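Local coordinates for protein prolyl 4-hydroxylase (PDB 5C5T) that probably hydroxylates proline residues of collagen-like sequences as a metal-dependent 2-oxoglutarate dioxygenase of the prolyl 4-hydroxylase family, at residues Y119-Q133 with V212-A226. Sequence-based numbering, arbitrary orientation.
With AKG (2-oxoglutaric acid), chain C.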
loop_
_atom_site.group_PDB
_atom_site.type_symbol
_atom_site.label_atom_id
_atom_site.label_comp_id
_atom_site.label_asym_id
_atom_site.label_seq_id
_atom_site.Cartn_x
_atom_site.Cartn_y
_atom_site.Cartn_z
ATOM N N TYR A 119 6.296 6.967 14.655
ATOM C CA TYR A 119 6.077 5.745 13.907
ATOM C C TYR A 119 7.384 5.153 13.408
ATOM O O TYR A 119 8.445 5.796 13.513
ATOM C CB TYR A 119 5.146 6.003 12.716
ATOM C CG TYR A 119 5.691 7.016 11.778
ATOM C CD1 TYR A 119 5.469 8.371 11.982
ATOM C CD2 TYR A 119 6.463 6.639 10.711
ATOM C CE1 TYR A 119 5.973 9.291 11.106
ATOM C CE2 TYR A 119 6.973 7.560 9.846
ATOM C CZ TYR A 119 6.710 8.878 10.054
ATOM O OH TYR A 119 7.215 9.799 9.180
ATOM N N ASN A 120 7.288 3.926 12.877
ATOM C CA ASN A 120 8.369 3.257 12.169
ATOM C C ASN A 120 7.922 2.877 10.779
ATOM O O ASN A 120 6.735 2.590 10.564
ATOM C CB ASN A 120 8.796 1.972 12.863
ATOM C CG ASN A 120 9.468 2.206 14.156
ATOM O OD1 ASN A 120 9.093 1.617 15.182
ATOM N ND2 ASN A 120 10.486 3.054 14.137
ATOM N N PHE A 121 8.861 2.842 9.837
ATOM C CA PHE A 121 8.631 2.266 8.513
ATOM C C PHE A 121 8.959 0.764 8.493
ATOM O O PHE A 121 10.118 0.341 8.786
ATOM C CB PHE A 121 9.509 2.928 7.456
ATOM C CG PHE A 121 9.097 4.327 7.060
ATOM C CD1 PHE A 121 7.787 4.654 6.822
ATOM C CD2 PHE A 121 10.053 5.313 6.908
ATOM C CE1 PHE A 121 7.447 5.974 6.411
ATOM C CE2 PHE A 121 9.713 6.590 6.512
ATOM C CZ PHE A 121 8.424 6.916 6.282
ATOM N N GLU A 122 8.001 -0.052 8.067
ATOM C CA GLU A 122 8.293 -1.446 7.708
ATOM C C GLU A 122 9.204 -1.516 6.470
ATOM O O GLU A 122 9.231 -0.589 5.650
ATOM C CB GLU A 122 6.955 -2.160 7.435
ATOM C CG GLU A 122 7.026 -3.669 7.339
ATOM C CD GLU A 122 5.687 -4.358 7.649
ATOM O OE1 GLU A 122 4.738 -3.684 8.096
ATOM O OE2 GLU A 122 5.642 -5.602 7.527
ATOM N N ASP A 123 9.961 -2.599 6.321
ATOM C CA ASP A 123 10.620 -2.860 5.036
ATOM C C ASP A 123 9.587 -2.822 3.909
ATOM O O ASP A 123 8.500 -3.366 4.048
ATOM C CB ASP A 123 11.288 -4.215 5.034
ATOM C CG ASP A 123 12.487 -4.297 5.958
ATOM O OD1 ASP A 123 12.903 -3.269 6.518
ATOM O OD2 ASP A 123 13.001 -5.422 6.126
ATOM N N VAL A 124 9.948 -2.264 2.754
ATOM C CA VAL A 124 9.019 -2.195 1.638
ATOM C C VAL A 124 8.862 -3.584 0.979
ATOM O O VAL A 124 9.843 -4.322 0.804
ATOM C CB VAL A 124 9.501 -1.145 0.616
ATOM C CG1 VAL A 124 8.759 -1.224 -0.689
ATOM C CG2 VAL A 124 9.406 0.255 1.204
ATOM N N GLN A 125 7.605 -3.912 0.642
ATOM C CA GLN A 125 7.235 -5.105 -0.095
ATOM C C GLN A 125 6.864 -4.717 -1.519
ATOM O O GLN A 125 6.133 -3.728 -1.740
ATOM C CB GLN A 125 6.059 -5.800 0.555
ATOM C CG GLN A 125 5.598 -7.087 -0.100
ATOM C CD GLN A 125 4.174 -7.416 0.292
ATOM O OE1 GLN A 125 3.229 -6.838 -0.239
ATOM N NE2 GLN A 125 4.013 -8.354 1.207
ATOM N N VAL A 126 7.373 -5.464 -2.506
ATOM C CA VAL A 126 6.864 -5.341 -3.882
ATOM C C VAL A 126 6.094 -6.628 -4.215
ATOM O O VAL A 126 6.585 -7.736 -3.962
ATOM C CB VAL A 126 8.018 -5.050 -4.899
ATOM C CG1 VAL A 126 7.539 -5.179 -6.363
ATOM C CG2 VAL A 126 8.644 -3.651 -4.606
ATOM N N ALA A 127 4.872 -6.488 -4.746
ATOM C CA ALA A 127 4.047 -7.619 -5.073
ATOM C C ALA A 127 3.576 -7.558 -6.511
ATOM O O ALA A 127 3.365 -6.474 -7.049
ATOM C CB ALA A 127 2.792 -7.676 -4.140
ATOM N N ARG A 128 3.338 -8.735 -7.083
ATOM C CA ARG A 128 2.921 -8.865 -8.480
ATOM C C ARG A 128 1.726 -9.787 -8.615
ATOM O O ARG A 128 1.642 -10.826 -7.954
ATOM C CB ARG A 128 4.071 -9.405 -9.342
ATOM C CG ARG A 128 3.670 -9.686 -10.826
ATOM C CD ARG A 128 4.932 -9.795 -11.694
ATOM N NE ARG A 128 4.645 -9.979 -13.127
ATOM C CZ ARG A 128 4.497 -11.173 -13.687
ATOM N NH1 ARG A 128 4.557 -12.269 -12.939
ATOM N NH2 ARG A 128 4.261 -11.269 -14.992
ATOM N N TYR A 129 0.809 -9.368 -9.485
ATOM C CA TYR A 129 -0.372 -10.104 -9.867
ATOM C C TYR A 129 -0.356 -10.432 -11.369
ATOM O O TYR A 129 -0.302 -9.518 -12.210
ATOM C CB TYR A 129 -1.631 -9.299 -9.599
ATOM C CG TYR A 129 -1.860 -8.824 -8.203
ATOM C CD1 TYR A 129 -2.568 -9.568 -7.297
ATOM C CD2 TYR A 129 -1.365 -7.598 -7.794
ATOM C CE1 TYR A 129 -2.802 -9.105 -6.002
ATOM C CE2 TYR A 129 -1.605 -7.119 -6.513
ATOM C CZ TYR A 129 -2.317 -7.886 -5.630
ATOM O OH TYR A 129 -2.546 -7.421 -4.369
ATOM N N LYS A 130 -0.401 -11.726 -11.671
ATOM C CA LYS A 130 -0.680 -12.214 -13.005
ATOM C C LYS A 130 -2.174 -12.292 -13.293
ATOM O O LYS A 130 -3.015 -12.230 -12.390
ATOM C CB LYS A 130 -0.068 -13.602 -13.158
ATOM C CG LYS A 130 1.401 -13.619 -13.086
ATOM C CD LYS A 130 1.928 -15.050 -13.236
ATOM C CE LYS A 130 1.715 -15.577 -14.658
ATOM N NZ LYS A 130 1.463 -17.052 -14.717
ATOM N N PRO A 131 -2.543 -12.425 -14.574
ATOM C CA PRO A 131 -3.969 -12.612 -14.816
ATOM C C PRO A 131 -4.586 -13.733 -13.939
ATOM O O PRO A 131 -4.023 -14.805 -13.795
ATOM C CB PRO A 131 -3.989 -12.969 -16.306
ATOM C CG PRO A 131 -2.926 -12.143 -16.848
ATOM C CD PRO A 131 -1.804 -12.387 -15.849
ATOM N N GLY A 132 -5.717 -13.453 -13.321
ATOM C CA GLY A 132 -6.372 -14.398 -12.455
ATOM C C GLY A 132 -6.044 -14.171 -10.986
ATOM O O GLY A 132 -6.702 -14.762 -10.108
ATOM N N GLN A 133 -5.012 -13.359 -10.729
ATOM C CA GLN A 133 -4.526 -13.155 -9.363
ATOM C C GLN A 133 -5.196 -11.924 -8.734
ATOM O O GLN A 133 -5.649 -11.007 -9.422
ATOM C CB GLN A 133 -3.002 -13.054 -9.345
ATOM C CG GLN A 133 -2.353 -14.389 -9.699
ATOM C CD GLN A 133 -0.906 -14.471 -9.352
ATOM O OE1 GLN A 133 -0.131 -13.607 -9.679
ATOM N NE2 GLN A 133 -0.531 -15.533 -8.662
ATOM N N VAL A 212 -6.933 -9.370 -11.740
ATOM C CA VAL A 212 -6.342 -8.863 -12.972
ATOM C C VAL A 212 -6.897 -9.713 -14.101
ATOM O O VAL A 212 -6.835 -10.937 -14.041
ATOM C CB VAL A 212 -4.835 -8.912 -12.936
ATOM C CG1 VAL A 212 -4.226 -8.608 -14.333
ATOM C CG2 VAL A 212 -4.333 -7.918 -11.888
ATOM N N LYS A 213 -7.404 -9.056 -15.138
ATOM C CA LYS A 213 -7.955 -9.776 -16.291
ATOM C C LYS A 213 -6.949 -9.864 -17.426
ATOM O O LYS A 213 -6.899 -10.863 -18.163
ATOM C CB LYS A 213 -9.207 -9.088 -16.794
ATOM C CG LYS A 213 -10.329 -9.072 -15.816
ATOM C CD LYS A 213 -11.450 -8.259 -16.420
ATOM C CE LYS A 213 -12.403 -7.723 -15.407
ATOM N NZ LYS A 213 -13.547 -7.081 -16.119
ATOM N N SER A 214 -6.151 -8.820 -17.577
ATOM C CA SER A 214 -5.174 -8.843 -18.641
ATOM C C SER A 214 -3.959 -7.978 -18.302
ATOM O O SER A 214 -4.040 -6.958 -17.605
ATOM C CB SER A 214 -5.795 -8.404 -19.965
ATOM O OG SER A 214 -5.999 -7.021 -19.991
ATOM N N GLY A 215 -2.806 -8.440 -18.735
ATOM C CA GLY A 215 -1.580 -7.733 -18.430
ATOM C C GLY A 215 -1.069 -8.171 -17.085
ATOM O O GLY A 215 -1.210 -9.338 -16.728
ATOM N N GLU A 216 -0.466 -7.229 -16.359
ATOM C CA GLU A 216 0.019 -7.498 -15.031
ATOM C C GLU A 216 -0.081 -6.263 -14.165
ATOM O O GLU A 216 -0.274 -5.128 -14.648
ATOM C CB GLU A 216 1.469 -7.997 -15.096
ATOM C CG GLU A 216 2.427 -6.910 -15.528
ATOM C CD GLU A 216 3.762 -7.449 -15.995
ATOM O OE1 GLU A 216 4.475 -8.089 -15.193
ATOM O OE2 GLU A 216 4.095 -7.226 -17.179
ATOM N N LYS A 217 -0.034 -6.507 -12.860
ATOM C CA LYS A 217 -0.128 -5.435 -11.879
ATOM C C LYS A 217 1.027 -5.616 -10.882
ATOM O O LYS A 217 1.195 -6.707 -10.331
ATOM C CB LYS A 217 -1.484 -5.459 -11.157
ATOM C CG LYS A 217 -1.632 -4.535 -9.944
ATOM C CD LYS A 217 -3.046 -4.691 -9.390
ATOM C CE LYS A 217 -3.246 -3.905 -8.110
ATOM N NZ LYS A 217 -4.565 -4.199 -7.511
ATOM N N ILE A 218 1.795 -4.560 -10.670
ATOM C CA ILE A 218 2.891 -4.577 -9.699
ATOM C C ILE A 218 2.728 -3.352 -8.781
ATOM O O ILE A 218 2.567 -2.225 -9.285
ATOM C CB ILE A 218 4.271 -4.606 -10.386
ATOM C CG1 ILE A 218 4.311 -5.706 -11.445
ATOM C CG2 ILE A 218 5.347 -4.763 -9.326
ATOM C CD1 ILE A 218 5.630 -5.816 -12.158
ATOM N N ILE A 219 2.772 -3.595 -7.460
ATOM C CA ILE A 219 2.705 -2.560 -6.449
ATOM C C ILE A 219 3.913 -2.601 -5.497
ATOM O O ILE A 219 4.594 -3.637 -5.326
ATOM C CB ILE A 219 1.392 -2.709 -5.660
ATOM C CG1 ILE A 219 1.361 -4.037 -4.930
ATOM C CG2 ILE A 219 0.220 -2.518 -6.616
ATOM C CD1 ILE A 219 0.146 -4.208 -4.036
ATOM N N ALA A 220 4.166 -1.461 -4.860
ATOM C CA ALA A 220 5.057 -1.317 -3.706
ATOM C C ALA A 220 4.270 -0.849 -2.475
ATOM O O ALA A 220 3.517 0.126 -2.531
ATOM C CB ALA A 220 6.179 -0.370 -4.024
ATOM N N ASN A 221 4.347 -1.652 -1.409
ATOM C CA ASN A 221 3.669 -1.354 -0.134
ATOM C C ASN A 221 4.617 -0.851 0.897
ATOM O O ASN A 221 5.561 -1.551 1.297
ATOM C CB ASN A 221 2.979 -2.613 0.436
ATOM C CG ASN A 221 1.726 -2.972 -0.288
ATOM O OD1 ASN A 221 0.832 -2.169 -0.435
ATOM N ND2 ASN A 221 1.626 -4.240 -0.695
ATOM N N GLN A 222 4.373 0.375 1.338
ATOM C CA GLN A 222 5.091 0.970 2.501
ATOM C C GLN A 222 4.130 1.032 3.692
ATOM O O GLN A 222 3.254 1.870 3.730
ATOM C CB GLN A 222 5.630 2.353 2.176
ATOM C CG GLN A 222 6.276 3.045 3.377
ATOM C CD GLN A 222 7.512 2.317 3.903
ATOM O OE1 GLN A 222 8.610 2.470 3.370
ATOM N NE2 GLN A 222 7.322 1.466 4.896
ATOM N N TRP A 223 4.285 0.128 4.640
ATOM C CA TRP A 223 3.458 0.139 5.841
ATOM C C TRP A 223 4.147 0.987 6.927
ATOM O O TRP A 223 5.357 1.044 7.033
ATOM C CB TRP A 223 3.112 -1.316 6.324
ATOM C CG TRP A 223 2.099 -2.006 5.430
ATOM C CD1 TRP A 223 0.794 -1.638 5.269
ATOM C CD2 TRP A 223 2.300 -3.146 4.572
ATOM N NE1 TRP A 223 0.181 -2.466 4.369
ATOM C CE2 TRP A 223 1.080 -3.402 3.926
ATOM C CE3 TRP A 223 3.402 -3.968 4.271
ATOM C CZ2 TRP A 223 0.912 -4.447 2.981
ATOM C CZ3 TRP A 223 3.234 -5.019 3.351
ATOM C CH2 TRP A 223 1.994 -5.240 2.699
ATOM N N ILE A 224 3.299 1.636 7.715
ATOM C CA ILE A 224 3.619 2.564 8.794
ATOM C C ILE A 224 3.108 1.931 10.098
ATOM O O ILE A 224 1.909 1.638 10.231
ATOM C CB ILE A 224 2.959 3.933 8.489
ATOM C CG1 ILE A 224 3.466 4.422 7.116
ATOM C CG2 ILE A 224 3.262 5.000 9.608
ATOM C CD1 ILE A 224 2.503 5.257 6.339
ATOM N N ARG A 225 4.029 1.685 11.006
ATOM C CA ARG A 225 3.752 1.016 12.260
ATOM C C ARG A 225 3.881 1.852 13.541
ATOM O O ARG A 225 4.730 2.729 13.653
ATOM C CB ARG A 225 4.699 -0.169 12.433
ATOM C CG ARG A 225 4.339 -1.316 11.531
ATOM C CD ARG A 225 4.993 -2.541 12.018
ATOM N NE ARG A 225 4.788 -3.644 11.115
ATOM C CZ ARG A 225 4.070 -4.733 11.374
ATOM N NH1 ARG A 225 3.422 -4.878 12.523
ATOM N NH2 ARG A 225 3.994 -5.681 10.449
ATOM N N ALA A 226 3.003 1.576 14.488
ATOM C CA ALA A 226 3.136 2.112 15.841
ATOM C C ALA A 226 4.463 1.656 16.483
ATOM O O ALA A 226 5.022 0.613 16.116
ATOM C CB ALA A 226 1.933 1.674 16.714
HETATM C C1 AKG C . -2.026 -5.299 0.226
HETATM O O1 AKG C . -0.964 -5.746 -0.306
HETATM O O2 AKG C . -2.145 -5.360 1.479
HETATM C C2 AKG C . -3.159 -4.825 -0.641
HETATM O O5 AKG C . -4.236 -4.691 -0.126
HETATM C C3 AKG C . -2.920 -4.544 -2.133
HETATM C C4 AKG C . -4.141 -3.974 -2.808
HETATM C C5 AKG C . -4.055 -4.051 -4.311
HETATM O O3 AKG C . -3.329 -4.925 -4.862
HETATM O O4 AKG C . -4.704 -3.212 -5.007
HETATM O O HOH W 1 7.056 -0.710 15.081
HETATM O O HOH W 2 6.074 -1.965 4.087
#
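N120-F121 and Q125-Y129 pair antiparallel with strand 217-225, with a one-residue slip in register between the runs. At the slip, W223 O accepts from E122 N and Q222 NE2, one donor from each side of the carbonyl plane. Q222 bends at chi2 (64°), which brings NE2 to E122 O at 2.9 Å, and Q102 holds Q222 OE1.

One face of the sheet carries Y129, K217, I219, N221 and 2-oxoglutarate. K217 runs fully extended beside the Y129 ring and gives NZ to AKG O4 at 2.7 Å. Y129 OH lies 2.7 Å from AKG O3. N221 ND2 donates to Q125 OE1 at 3.1 Å and weakly to AKG O1, so Q125 probably helps to orient the N221 amide. I219 CD1 packs on AKG C3. The W223 ring turns its edge to AKG O2, while NE1 bonds to the metal ligand D140. This is part of the 2-oxoglutarate pocket of the double-stranded beta-helix fold, which T172 helps complete.

Salt bridges lie toward both ends. R225 NE meets E122 OE1 at 3.0 Å from above the carboxylate plane; R225 NH1 also donates to D151 O, and R153 pairs with E122 OE1. R128 grips E216 OE1 side-on with NE (2.8 Å) and NH2; K162 pairs with E216 OE2.

In the six-stranded antiparallel sheet, 120-129 adjoins edge strand 86-89 and 217-225 adjoins 153-160. Helix 96-109 packs against Y119, F121 and V124.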